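Local coordinates for Myo-inositol-1-phosphate synthase-related protein (Thermotoga maritima MSB8, PDB 3CIN) that belongs to the myo-inositol-1-phosphate synthase family and binds nicotinamide-adenine-dinucleotide on a Rossmann-type domain, at residues V24-V29 and E77-Y82; L17-G22 and G62-D67; L298-F303 and D328-G333; G31-R36 and D87-D92. One frame throughout, in Å; residues are numbered along the deposited sequence. Where two conformers were deposited one is given.

Contact 1 (V24-V29 and E77-Y82). With NAD (nicotinamide-adenine-dinucleotide), chain F.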
# COMPACT_ATOMS: atom_id res chain seq x y z
N VAL A 24 2.99 -9.05 26.26
CA VAL A 24 1.56 -8.68 26.50
C VAL A 24 1.29 -8.38 27.94
O VAL A 24 0.74 -7.32 28.32
CB VAL A 24 0.58 -9.74 25.97
CG1 VAL A 24 -0.84 -9.46 26.37
CG2 VAL A 24 0.68 -9.80 24.41
N ALA A 25 1.69 -9.32 28.79
CA ALA A 25 1.49 -9.17 30.20
C ALA A 25 2.12 -7.91 30.78
O ALA A 25 1.55 -7.24 31.67
CB ALA A 25 1.99 -10.41 30.94
N SER A 26 3.35 -7.63 30.36
CA SER A 26 4.07 -6.53 30.88
C SER A 26 3.49 -5.19 30.35
O SER A 26 3.51 -4.21 31.05
CB SER A 26 5.54 -6.68 30.55
OG SER A 26 6.09 -7.81 31.20
N THR A 27 2.95 -5.18 29.14
CA THR A 27 2.33 -3.98 28.61
C THR A 27 1.01 -3.72 29.36
O THR A 27 0.70 -2.57 29.69
CB THR A 27 2.07 -4.13 27.15
OG1 THR A 27 3.33 -4.34 26.51
CG2 THR A 27 1.41 -2.88 26.57
N PHE A 28 0.25 -4.78 29.63
CA PHE A 28 -0.98 -4.71 30.47
C PHE A 28 -0.66 -4.09 31.80
O PHE A 28 -1.32 -3.16 32.24
CB PHE A 28 -1.53 -6.13 30.66
CG PHE A 28 -2.66 -6.25 31.62
CD1 PHE A 28 -3.88 -5.60 31.41
CD2 PHE A 28 -2.53 -7.07 32.73
CE1 PHE A 28 -4.95 -5.79 32.27
CE2 PHE A 28 -3.59 -7.24 33.63
CZ PHE A 28 -4.79 -6.55 33.45
N VAL A 29 0.41 -4.56 32.42
CA VAL A 29 0.75 -4.06 33.77
C VAL A 29 1.21 -2.61 33.72
O VAL A 29 0.80 -1.76 34.53
CB VAL A 29 1.76 -4.99 34.51
CG1 VAL A 29 2.29 -4.36 35.82
CG2 VAL A 29 1.10 -6.39 34.78
N GLU A 77 10.68 -5.46 38.01
CA GLU A 77 12.00 -5.68 37.39
C GLU A 77 11.84 -6.27 35.98
O GLU A 77 12.57 -5.89 35.05
CB GLU A 77 12.85 -6.63 38.25
CG GLU A 77 13.14 -6.14 39.67
CD GLU A 77 14.09 -7.05 40.51
OE1 GLU A 77 13.66 -8.06 41.20
OE2 GLU A 77 15.30 -6.68 40.56
N VAL A 78 10.84 -7.14 35.84
CA VAL A 78 10.54 -7.77 34.56
C VAL A 78 9.81 -6.79 33.65
O VAL A 78 10.18 -6.63 32.47
CB VAL A 78 9.75 -9.07 34.74
CG1 VAL A 78 9.29 -9.64 33.39
CG2 VAL A 78 10.68 -10.07 35.51
N VAL A 79 8.80 -6.11 34.18
CA VAL A 79 8.07 -5.08 33.38
C VAL A 79 9.03 -4.01 32.80
O VAL A 79 8.92 -3.68 31.60
CB VAL A 79 6.86 -4.48 34.18
CG1 VAL A 79 6.21 -3.35 33.42
CG2 VAL A 79 5.81 -5.59 34.45
N LYS A 80 10.00 -3.53 33.59
CA LYS A 80 10.96 -2.53 33.11
C LYS A 80 11.81 -3.03 31.95
O LYS A 80 12.28 -2.22 31.16
CB LYS A 80 11.87 -2.07 34.21
CG LYS A 80 12.76 -0.88 33.92
CD LYS A 80 13.80 -0.72 35.02
CE LYS A 80 14.21 0.74 35.27
NZ LYS A 80 13.84 1.73 34.24
N GLN A 81 12.01 -4.33 31.83
CA GLN A 81 12.72 -4.85 30.68
C GLN A 81 11.95 -4.58 29.42
O GLN A 81 12.55 -4.47 28.38
CB GLN A 81 12.97 -6.36 30.80
CG GLN A 81 13.92 -6.74 31.94
CD GLN A 81 13.86 -8.23 32.29
OE1 GLN A 81 13.51 -9.08 31.46
NE2 GLN A 81 14.19 -8.56 33.56
N TYR A 82 10.61 -4.51 29.49
CA TYR A 82 9.80 -4.24 28.29
C TYR A 82 9.47 -2.74 28.11
O TYR A 82 9.44 -2.23 26.97
CB TYR A 82 8.48 -5.05 28.34
CG TYR A 82 8.73 -6.52 28.28
CD1 TYR A 82 8.82 -7.18 27.07
CD2 TYR A 82 8.85 -7.28 29.44
CE1 TYR A 82 9.07 -8.53 27.01
CE2 TYR A 82 9.09 -8.65 29.39
CZ TYR A 82 9.20 -9.27 28.15
OH TYR A 82 9.43 -10.64 28.01
PA NAD F . 6.05 -13.44 25.00
O1A NAD F . 6.68 -12.07 25.07
O2A NAD F . 7.04 -14.48 24.56
O5B NAD F . 5.64 -13.79 26.48
C5B NAD F . 5.25 -15.11 26.83
C4B NAD F . 5.65 -15.32 28.28
O4B NAD F . 5.08 -16.53 28.75
C3B NAD F . 7.15 -15.41 28.53
O3B NAD F . 7.53 -14.65 29.67
C2B NAD F . 7.38 -16.89 28.78
O2B NAD F . 8.57 -17.14 29.48
C1B NAD F . 6.10 -17.25 29.49
N9A NAD F . 5.74 -18.67 29.48
C8A NAD F . 5.91 -19.52 28.38
N7A NAD F . 5.32 -20.72 28.72
C5A NAD F . 4.84 -20.60 30.00
C6A NAD F . 4.25 -21.52 30.87
N6A NAD F . 3.95 -22.81 30.50
N1A NAD F . 3.84 -21.06 32.10
C2A NAD F . 4.08 -19.75 32.48
N3A NAD F . 4.73 -18.85 31.66
C4A NAD F . 5.10 -19.30 30.45
O3 NAD F . 4.76 -13.43 24.10
PN NAD F . 3.70 -12.27 24.02
O1N NAD F . 3.97 -11.48 22.78
O2N NAD F . 3.50 -11.64 25.36
O5D NAD F . 2.39 -13.10 23.66
C5D NAD F . 1.74 -13.87 24.65
C4D NAD F . 0.68 -14.78 24.04
O4D NAD F . -0.36 -13.97 23.56
C3D NAD F . 1.13 -15.68 22.90
O3D NAD F . 0.46 -16.96 22.99
C2D NAD F . 0.58 -14.94 21.69
O2D NAD F . 0.31 -15.82 20.60
C1D NAD F . -0.71 -14.41 22.27
N1N NAD F . -1.26 -13.29 21.51
C2N NAD F . -0.56 -12.17 21.37
C3N NAD F . -1.20 -11.13 20.64
C7N NAD F . -0.58 -9.81 20.68
O7N NAD F . 0.63 -9.73 21.32
N7N NAD F . -1.19 -8.76 20.11
C4N NAD F . -2.46 -11.28 20.09
C5N NAD F . -3.15 -12.45 20.24
C6N NAD F . -2.52 -13.45 20.99
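The phenol ring of Tyr82 meets Ser26 obliquely on its CD2-CE2 side: Ser26 OG lies 3.3 Å from Tyr82 CD2, and Ser26 CB leans against the same carbon at 3.5 Å. The ring of Tyr23 also touches that of Tyr82, the two planes standing about 60° apart, and the phenol oxygen is held by Lys70 NZ. Ser26 OG only packs against the ring and has its polar partners within its own chain neighbourhood. With OG anti to the carbonyl carbon (chi1 -65°), it turns back along its own helix to Gly22 O, and Gln21 NE2 is a second polar partner, so a buried hydroxyl is satisfied beside the Tyr82 ring. Further along the helix no polar bond crosses. Val79 CG1 lies 3.7 Å from the carbonyl oxygen Ser26 O, while Val79 CG2 lies near both Ser26 OG and Val29 CG1, approaching the latter to 4.0 Å. The two helical segments stand nearly perpendicular, their axes 8.9 Å apart at a crossing angle of -99°. Helix 23-36 is the first helix of a Rossmann-type nucleotide-binding fold, and Ala25 fits the last position of a GxGxxA pattern. Its amino end faces the pyrophosphate of NAD: Val24 N donates an almost straight hydrogen bond of 2.8 Å to NAD O2N, and the helix end would probably add favourable electrostatics there. Val24 CG2, beside the backbone N, reaches to 3.1 Å from the carboxamide oxygen NAD O7N, and the Val24 side chain also packs on Leu332 and Leu336 of helix 328-348.

Contact 2 (L17-G22 and G62-D67). With NAD (nicotinamide-adenine-dinucleotide), chain F.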
# COMPACT_ATOMS: atom_id res chain seq x y z
N LEU A 17 -4.57 -12.50 38.41
CA LEU A 17 -3.35 -13.31 38.41
C LEU A 17 -2.94 -13.49 36.94
O LEU A 17 -3.76 -13.86 36.14
CB LEU A 17 -3.62 -14.66 39.04
CG LEU A 17 -2.38 -15.54 39.22
CD1 LEU A 17 -2.41 -16.28 40.57
CD2 LEU A 17 -2.22 -16.48 38.05
N ILE A 18 -1.67 -13.31 36.64
CA ILE A 18 -1.18 -13.42 35.26
C ILE A 18 -0.39 -14.69 35.10
O ILE A 18 0.50 -14.98 35.90
CB ILE A 18 -0.22 -12.21 34.90
CG1 ILE A 18 -1.00 -10.87 34.89
CG2 ILE A 18 0.51 -12.47 33.56
CD1 ILE A 18 -0.14 -9.60 34.96
N LEU A 19 -0.65 -15.42 34.02
CA LEU A 19 0.15 -16.59 33.63
C LEU A 19 0.92 -16.19 32.38
O LEU A 19 0.32 -15.95 31.34
CB LEU A 19 -0.74 -17.79 33.36
CG LEU A 19 -1.72 -18.16 34.48
CD1 LEU A 19 -2.64 -19.26 33.92
CD2 LEU A 19 -1.00 -18.54 35.76
N GLY A 20 2.23 -16.05 32.53
CA GLY A 20 3.18 -15.80 31.43
C GLY A 20 3.54 -14.34 31.40
O GLY A 20 2.80 -13.54 30.77
N GLN A 21 4.64 -13.98 32.04
CA GLN A 21 5.02 -12.55 32.21
C GLN A 21 5.95 -12.05 31.09
O GLN A 21 7.13 -11.82 31.30
CB GLN A 21 5.63 -12.28 33.59
CG GLN A 21 5.71 -10.78 33.91
CD GLN A 21 4.36 -10.12 33.97
OE1 GLN A 21 3.44 -10.63 34.58
NE2 GLN A 21 4.21 -8.99 33.26
N GLY A 22 5.38 -11.96 29.88
CA GLY A 22 6.13 -11.49 28.72
C GLY A 22 5.65 -10.12 28.23
O GLY A 22 5.28 -9.24 29.02
N GLY A 62 -0.58 -11.66 41.38
CA GLY A 62 0.38 -12.70 41.11
C GLY A 62 0.76 -12.77 39.67
O GLY A 62 0.02 -12.30 38.81
N SER A 63 1.95 -13.33 39.44
CA SER A 63 2.48 -13.52 38.12
C SER A 63 3.31 -14.78 38.09
O SER A 63 4.16 -14.98 38.94
CB SER A 63 3.33 -12.31 37.73
OG SER A 63 3.86 -12.42 36.43
N TYR A 64 3.04 -15.65 37.13
CA TYR A 64 3.76 -16.92 36.96
C TYR A 64 4.51 -16.99 35.64
O TYR A 64 4.06 -16.48 34.61
CB TYR A 64 2.77 -18.09 37.00
CG TYR A 64 2.34 -18.42 38.41
CD1 TYR A 64 1.52 -17.56 39.12
CD2 TYR A 64 2.74 -19.60 39.05
CE1 TYR A 64 1.15 -17.82 40.42
CE2 TYR A 64 2.37 -19.86 40.35
CZ TYR A 64 1.59 -18.97 41.04
OH TYR A 64 1.21 -19.23 42.33
N ASP A 65 5.67 -17.63 35.69
CA ASP A 65 6.45 -17.88 34.48
C ASP A 65 7.20 -19.22 34.65
O ASP A 65 7.08 -19.89 35.68
CB ASP A 65 7.41 -16.70 34.20
CG ASP A 65 7.59 -16.44 32.72
OD1 ASP A 65 8.31 -17.23 32.07
OD2 ASP A 65 7.00 -15.45 32.21
N VAL A 66 7.92 -19.59 33.60
CA VAL A 66 8.78 -20.74 33.63
C VAL A 66 10.20 -20.36 33.29
O VAL A 66 11.06 -21.20 33.37
CB VAL A 66 8.27 -21.86 32.70
CG1 VAL A 66 6.94 -22.40 33.22
CG2 VAL A 66 8.15 -21.37 31.32
N ASP A 67 10.44 -19.10 32.93
CA ASP A 67 11.77 -18.61 32.66
C ASP A 67 12.58 -18.44 33.94
O ASP A 67 12.21 -17.70 34.86
CB ASP A 67 11.64 -17.29 31.92
CG ASP A 67 12.94 -16.81 31.30
OD1 ASP A 67 14.04 -17.25 31.72
OD2 ASP A 67 12.83 -15.95 30.38
PA NAD F . 6.05 -13.44 25.00
O1A NAD F . 6.68 -12.07 25.07
O2A NAD F . 7.04 -14.48 24.56
O5B NAD F . 5.64 -13.79 26.48
C5B NAD F . 5.25 -15.11 26.83
C4B NAD F . 5.65 -15.32 28.28
O4B NAD F . 5.08 -16.53 28.75
C3B NAD F . 7.15 -15.41 28.53
O3B NAD F . 7.53 -14.65 29.67
C2B NAD F . 7.38 -16.89 28.78
O2B NAD F . 8.57 -17.14 29.48
C1B NAD F . 6.10 -17.25 29.49
N9A NAD F . 5.74 -18.67 29.48
C8A NAD F . 5.91 -19.52 28.38
N7A NAD F . 5.32 -20.72 28.72
C5A NAD F . 4.84 -20.60 30.00
C6A NAD F . 4.25 -21.52 30.87
N6A NAD F . 3.95 -22.81 30.50
N1A NAD F . 3.84 -21.06 32.10
C2A NAD F . 4.08 -19.75 32.48
N3A NAD F . 4.73 -18.85 31.66
C4A NAD F . 5.10 -19.30 30.45
O3 NAD F . 4.76 -13.43 24.10
PN NAD F . 3.70 -12.27 24.02
O1N NAD F . 3.97 -11.48 22.78
O2N NAD F . 3.50 -11.64 25.36
O5D NAD F . 2.39 -13.10 23.66
C5D NAD F . 1.74 -13.87 24.65
C4D NAD F . 0.68 -14.78 24.04
O4D NAD F . -0.36 -13.97 23.56
C3D NAD F . 1.13 -15.68 22.90
O3D NAD F . 0.46 -16.96 22.99
C2D NAD F . 0.58 -14.94 21.69
O2D NAD F . 0.31 -15.82 20.60
C1D NAD F . -0.71 -14.41 22.27
N1N NAD F . -1.26 -13.29 21.51
C2N NAD F . -0.56 -12.17 21.37
C3N NAD F . -1.20 -11.13 20.64
C7N NAD F . -0.58 -9.81 20.68
O7N NAD F . 0.63 -9.73 21.32
N7N NAD F . -1.19 -8.76 20.11
C4N NAD F . -2.46 -11.28 20.09
C5N NAD F . -3.15 -12.45 20.24
C6N NAD F . -2.52 -13.45 20.99
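Ile18 and Ser63 pair at the middle of a parallel ladder in which strands 17-19 and 62-65 run within 11° of each other. Ile18 N donates to Gly62 O (2.9 Å), Tyr64 N to Ile18 O, and Gly20 N to Tyr64 O (2.8 Å), the last bond carrying the ladder into the turn that follows the first strand.

Side-chain hydrogen bonds extend the pairing. Gln21, bent at chi2 (63°), folds back so that its OE1 accepts from Ser63 OG at 2.6 Å. Asp65 is gripped through both oxygens. Asp65 OD2 is met on the anti side by Gln21 N at 2.8 Å and also accepts from the ribose hydroxyl NAD O3B at 2.7 Å. Asp65 OD1 accepts from NAD O2B at 2.6 Å and from the amides of Val66 and Asp67, the latter closing an Asx turn that holds the carboxylate in place. An acid at the end of the second strand, clasping the adenosine ribose diol, is a hallmark of NAD-binding Rossmann folds.

Close packing on the cofactor comes from Gly22, whose CA is 3.2 Å from NAD O5B, and from Val66, which lies against the adenine. Apart from the pocket, Leu17 CD1 meets Tyr64 CE1 at 3.9 Å and Leu19 CD2 runs alongside Tyr64 CB.

The segments belong to the beta-alpha-beta unit 14-19, 23-36, 58-65. Strand 138-141 flanks the first strand and 96-97 the second. Helix 120-134 packs on the side of Leu17, Leu19 and Tyr64, whose OH binds Glu130; helices 23-36 and 75-82 cover that of Ile18 and Ser63.

Contact 3 (L298-F303 and D328-G333). With NAD (nicotinamide-adenine-dinucleotide), chain F.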
# COMPACT_ATOMS: atom_id res chain seq x y z
N LEU A 298 11.67 -5.54 13.62
CA LEU A 298 10.34 -4.98 13.69
C LEU A 298 9.90 -4.89 15.13
O LEU A 298 8.98 -4.14 15.44
CB LEU A 298 9.32 -5.81 12.91
CG LEU A 298 9.57 -5.76 11.38
CD1 LEU A 298 8.63 -6.75 10.75
CD2 LEU A 298 9.28 -4.37 10.77
N GLY A 299 10.52 -5.68 16.01
CA GLY A 299 10.11 -5.74 17.41
C GLY A 299 8.63 -5.97 17.58
O GLY A 299 7.97 -6.81 16.88
N ASP A 300 8.04 -5.21 18.52
CA ASP A 300 6.66 -5.39 18.87
C ASP A 300 5.68 -4.76 17.86
O ASP A 300 4.47 -4.95 17.98
CB ASP A 300 6.40 -4.87 20.29
CG ASP A 300 5.06 -5.33 20.84
OD1 ASP A 300 4.71 -6.52 20.81
OD2 ASP A 300 4.34 -4.43 21.30
N LYS A 301 6.20 -4.18 16.80
CA LYS A 301 5.33 -3.49 15.83
C LYS A 301 5.25 -4.25 14.49
O LYS A 301 6.12 -4.06 13.66
CB LYS A 301 5.78 -2.06 15.63
CG LYS A 301 4.70 -1.08 15.04
CD LYS A 301 5.20 0.41 14.99
CE LYS A 301 4.04 1.34 14.51
NZ LYS A 301 4.46 2.75 14.24
N LYS A 302 4.17 -5.01 14.34
CA LYS A 302 3.95 -5.89 13.19
C LYS A 302 3.82 -5.11 11.93
O LYS A 302 3.35 -3.97 11.97
CB LYS A 302 2.64 -6.68 13.35
CG LYS A 302 2.68 -7.79 14.30
CD LYS A 302 1.45 -8.64 14.00
CE LYS A 302 1.38 -9.86 14.85
NZ LYS A 302 -0.03 -10.28 14.96
N PHE A 303 4.30 -5.67 10.81
CA PHE A 303 3.93 -5.19 9.50
C PHE A 303 2.86 -6.14 9.00
O PHE A 303 3.02 -7.34 9.10
CB PHE A 303 5.09 -5.18 8.52
CG PHE A 303 4.68 -4.90 7.11
CD1 PHE A 303 4.18 -3.65 6.73
CD2 PHE A 303 4.79 -5.90 6.13
CE1 PHE A 303 3.80 -3.40 5.41
CE2 PHE A 303 4.44 -5.64 4.80
CZ PHE A 303 3.91 -4.39 4.44
N ASP A 328 1.73 -4.74 18.59
CA ASP A 328 1.07 -5.95 19.05
C ASP A 328 0.60 -5.96 20.49
O ASP A 328 -0.58 -6.21 20.79
CB ASP A 328 2.05 -7.13 18.93
CG ASP A 328 2.00 -7.79 17.61
OD1 ASP A 328 0.88 -7.91 17.05
OD2 ASP A 328 3.10 -8.21 17.16
N SER A 329 1.56 -5.80 21.37
CA SER A 329 1.30 -6.04 22.78
C SER A 329 0.39 -4.97 23.34
O SER A 329 -0.49 -5.26 24.14
CB SER A 329 2.63 -6.12 23.52
OG SER A 329 3.33 -7.25 23.00
N PRO A 330 0.57 -3.70 22.91
CA PRO A 330 -0.40 -2.69 23.40
C PRO A 330 -1.84 -2.98 23.00
O PRO A 330 -2.75 -2.77 23.79
CB PRO A 330 0.14 -1.40 22.82
CG PRO A 330 1.64 -1.68 22.70
CD PRO A 330 1.67 -3.06 22.18
N ALA A 331 -2.06 -3.47 21.78
CA ALA A 331 -3.43 -3.74 21.36
C ALA A 331 -4.10 -4.73 22.33
O ALA A 331 -5.24 -4.52 22.83
CB ALA A 331 -3.47 -4.28 19.94
N LEU A 332 -3.40 -5.81 22.63
CA LEU A 332 -3.99 -6.84 23.46
C LEU A 332 -4.04 -6.41 24.92
O LEU A 332 -5.00 -6.71 25.66
CB LEU A 332 -3.26 -8.17 23.29
CG LEU A 332 -3.86 -9.34 24.08
CD1 LEU A 332 -5.36 -9.52 23.79
CD2 LEU A 332 -3.15 -10.66 23.68
N GLY A 333 -3.00 -5.73 25.36
CA GLY A 333 -2.97 -5.13 26.70
C GLY A 333 -4.20 -4.28 26.99
O GLY A 333 -4.82 -4.39 28.05
PA NAD F . 6.05 -13.44 25.00
O1A NAD F . 6.68 -12.07 25.07
O2A NAD F . 7.04 -14.48 24.56
O5B NAD F . 5.64 -13.79 26.48
C5B NAD F . 5.25 -15.11 26.83
C4B NAD F . 5.65 -15.32 28.28
O4B NAD F . 5.08 -16.53 28.75
C3B NAD F . 7.15 -15.41 28.53
O3B NAD F . 7.53 -14.65 29.67
C2B NAD F . 7.38 -16.89 28.78
O2B NAD F . 8.57 -17.14 29.48
C1B NAD F . 6.10 -17.25 29.49
N9A NAD F . 5.74 -18.67 29.48
C8A NAD F . 5.91 -19.52 28.38
N7A NAD F . 5.32 -20.72 28.72
C5A NAD F . 4.84 -20.60 30.00
C6A NAD F . 4.25 -21.52 30.87
N6A NAD F . 3.95 -22.81 30.50
N1A NAD F . 3.84 -21.06 32.10
C2A NAD F . 4.08 -19.75 32.48
N3A NAD F . 4.73 -18.85 31.66
C4A NAD F . 5.10 -19.30 30.45
O3 NAD F . 4.76 -13.43 24.10
PN NAD F . 3.70 -12.27 24.02
O1N NAD F . 3.97 -11.48 22.78
O2N NAD F . 3.50 -11.64 25.36
O5D NAD F . 2.39 -13.10 23.66
C5D NAD F . 1.74 -13.87 24.65
C4D NAD F . 0.68 -14.78 24.04
O4D NAD F . -0.36 -13.97 23.56
C3D NAD F . 1.13 -15.68 22.90
O3D NAD F . 0.46 -16.96 22.99
C2D NAD F . 0.58 -14.94 21.69
O2D NAD F . 0.31 -15.82 20.60
C1D NAD F . -0.71 -14.41 22.27
N1N NAD F . -1.26 -13.29 21.51
C2N NAD F . -0.56 -12.17 21.37
C3N NAD F . -1.20 -11.13 20.64
C7N NAD F . -0.58 -9.81 20.68
O7N NAD F . 0.63 -9.73 21.32
N7N NAD F . -1.19 -8.76 20.11
C4N NAD F . -2.46 -11.28 20.09
C5N NAD F . -3.15 -12.45 20.24
C6N NAD F . -2.52 -13.45 20.99
O HOH W 1 5.69 -8.32 16.62
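Asp328 N, at the start of helix 328-348, donates a 2.8 Å bond to Asp300 O, nearly in line with the carbonyl, and so ties the helix to the type II' turn Leu298-Lys301 that leads into strand 301-311. The Asp300 side chain, its CG anti to the backbone N (chi1 -167°), swings toward the first helical turn. Asp300 OD2 accepts from Ser329 N at 3.1 Å on the syn side, 16° out of the carboxylate plane, and Pro330 CD crowds the same oxygen. Asp300 OD1 receives Asn254 ND2; a further bond from Ser329 OG belongs to one of two conformers of that serine and may not persist in the other. Lys302 crosses Asp328 at about a right angle with its chain extended beyond CG. Its methylenes pass tightly across the carboxylate, and Lys302 NZ forms a salt bridge of 3.3 Å with Asp328 OD1. Asp328 OD2 also accepts from a water, at 2.6 Å, that donates to Gly299 O as well. The two acids are close, Asp300 OD1 lying 4.3 Å from Asp328 OD2, and their repulsion is probably eased by Lys302 on Asp328 and the Ser329 amide on Asp300. Such a network probably helps to hold the first helical turn, and with it Asp328 O, which accepts the nicotinamide amide NAD N7N at 2.7 Å; the link between the turn at 298-301 and the helix start would thus support the cofactor's carboxamide site.

Contact 4 (G31-R36 and D87-D92)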
# COMPACT_ATOMS: atom_id res chain seq x y z
N GLY A 31 0.75 -0.33 31.35
CA GLY A 31 -0.35 0.53 30.91
C GLY A 31 -1.32 0.80 32.05
O GLY A 31 -1.76 1.95 32.27
N LEU A 32 -1.65 -0.25 32.78
CA LEU A 32 -2.59 -0.13 33.87
C LEU A 32 -2.04 0.78 34.96
O LEU A 32 -2.78 1.52 35.59
CB LEU A 32 -2.93 -1.50 34.45
CG LEU A 32 -3.75 -1.49 35.75
CD1 LEU A 32 -5.02 -0.71 35.53
CD2 LEU A 32 -4.05 -2.91 36.19
N GLU A 33 -0.74 0.67 35.22
CA GLU A 33 -0.09 1.57 36.18
C GLU A 33 -0.24 3.03 35.78
O GLU A 33 -0.60 3.86 36.62
CB GLU A 33 1.38 1.23 36.35
CG GLU A 33 1.98 1.90 37.56
CD GLU A 33 1.56 1.28 38.94
OE1 GLU A 33 1.00 0.16 39.04
OE2 GLU A 33 1.81 1.94 39.97
N LYS A 34 0.03 3.35 34.51
CA LYS A 34 -0.15 4.72 34.01
C LYS A 34 -1.59 5.15 34.09
O LYS A 34 -1.85 6.30 34.40
CB LYS A 34 0.35 4.89 32.58
CG LYS A 34 1.80 4.48 32.40
CD LYS A 34 2.77 5.64 32.29
CE LYS A 34 3.82 5.36 31.22
NZ LYS A 34 3.21 4.70 30.01
N LEU A 35 -2.53 4.24 33.84
CA LEU A 35 -3.95 4.58 33.92
C LEU A 35 -4.45 4.88 35.33
O LEU A 35 -5.27 5.77 35.50
CB LEU A 35 -4.81 3.51 33.34
CG LEU A 35 -4.87 3.32 31.85
CD1 LEU A 35 -5.71 2.09 31.53
CD2 LEU A 35 -5.46 4.56 31.24
N ARG A 36 -4.00 4.12 36.32
CA ARG A 36 -4.34 4.42 37.70
C ARG A 36 -3.58 5.69 38.16
O ARG A 36 -4.08 6.40 39.02
CB ARG A 36 -4.08 3.22 38.62
CG ARG A 36 -2.65 2.93 38.94
CD ARG A 36 -2.54 1.84 40.04
NE ARG A 36 -2.36 0.49 39.49
CZ ARG A 36 -3.30 -0.46 39.44
NH1 ARG A 36 -4.52 -0.25 39.90
NH2 ARG A 36 -2.99 -1.65 38.92
N ASP A 87 9.42 2.47 36.75
CA ASP A 87 10.40 2.27 37.82
C ASP A 87 9.81 1.72 39.13
O ASP A 87 10.57 1.45 40.05
CB ASP A 87 11.19 3.57 38.14
CG ASP A 87 12.09 4.01 36.97
OD1 ASP A 87 12.55 3.17 36.17
OD2 ASP A 87 12.32 5.23 36.87
N SER A 88 8.49 1.59 39.20
CA SER A 88 7.83 0.98 40.33
C SER A 88 6.40 0.63 39.97
O SER A 88 5.87 1.11 38.95
CB SER A 88 7.79 1.92 41.54
OG SER A 88 6.93 3.02 41.29
N LEU A 89 5.81 -0.22 40.80
CA LEU A 89 4.43 -0.63 40.63
C LEU A 89 3.74 -0.62 41.99
O LEU A 89 4.35 -0.95 43.01
CB LEU A 89 4.34 -2.02 40.02
CG LEU A 89 4.85 -2.29 38.61
CD1 LEU A 89 4.82 -3.75 38.36
CD2 LEU A 89 4.06 -1.56 37.50
N THR A 90 2.45 -0.32 41.95
CA THR A 90 1.60 -0.20 43.15
C THR A 90 1.47 -1.56 43.86
O THR A 90 1.50 -1.63 45.07
CB THR A 90 0.18 0.31 42.74
OG1 THR A 90 0.27 1.69 42.33
CG2 THR A 90 -0.82 0.26 43.91
N SER A 91 1.25 -2.60 43.08
CA SER A 91 1.34 -3.99 43.58
C SER A 91 2.46 -4.66 42.79
O SER A 91 2.43 -4.67 41.56
CB SER A 91 0.01 -4.70 43.38
OG SER A 91 0.07 -6.09 43.71
N ASP A 92 3.45 -5.20 43.50
CA ASP A 92 4.71 -5.67 42.89
C ASP A 92 5.13 -7.06 43.42
O ASP A 92 6.17 -7.21 44.08
CB ASP A 92 5.77 -4.64 43.21
CG ASP A 92 6.98 -4.76 42.36
OD1 ASP A 92 6.93 -5.52 41.40
OD2 ASP A 92 7.98 -4.06 42.65
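Glu33 grips Thr90 through its carboxylate: Thr90 OG1 donates to Glu33 OE2 at 2.8 Å, on the syn side and 23° out of the carboxylate plane. Thr90 N adds two weak bonds, of 3.1 Å to Glu33 OE2 and 3.3 Å to Glu33 OE1; the hydroxyl bond, helped by these, probably limits rotation of the acid. A bend at chi2 (74°) turns the carboxylate toward the Thr90 amide and hydroxyl. One turn on, Arg36 NE makes a weak, 3.4 Å bond to Glu33 OE1 as part of a salt bridge, with that oxygen in the plane at the edge of the guanidinium. The aliphatic part of Arg36 then runs obliquely past the threonine, Arg36 CD lying 3.6 Å from Thr90 OG1. Next to the carboxylate's stem, Leu89 CD2 packs 4.0 Å from Glu33 CB.

The loop between helix 75-82 and strand 96-97 is in this way pinned, near the protein surface, to the last turns of helix 23-36. Leu89 also rests on Leu75 and Ser76 of helix 75-82, Arg36 NH1 binds Ile58 O at the start of strand 58-65, and Leu35 of the same helix packs on Phe313 of a second subunit.

Contacts 1, 2 and 4 all draw on the first strands and helices of the parallel Rossmann-type sheet, and their segments alternate along the chain; contact 3 follows later, where strand 301-311 of the mixed sheet meets helix 328-348. Helix 23-36 is the common spine: contact 1 lies at its start and contact 4 at its end, their centres about 10 Å apart and joined by the Lys80-Asp87 salt bridge. Contact 2, about 11 Å from contact 1 between centres, supplies the strand before that helix. Contact 3 touches contact 1 but stays about 19 Å, centre to centre, from contact 2. NAD spans contacts 2, 1 and 3 from adenosine to nicotinamide, so the Rossmann-type sheet's loops and the start of helix 328-348 meet at one cofactor.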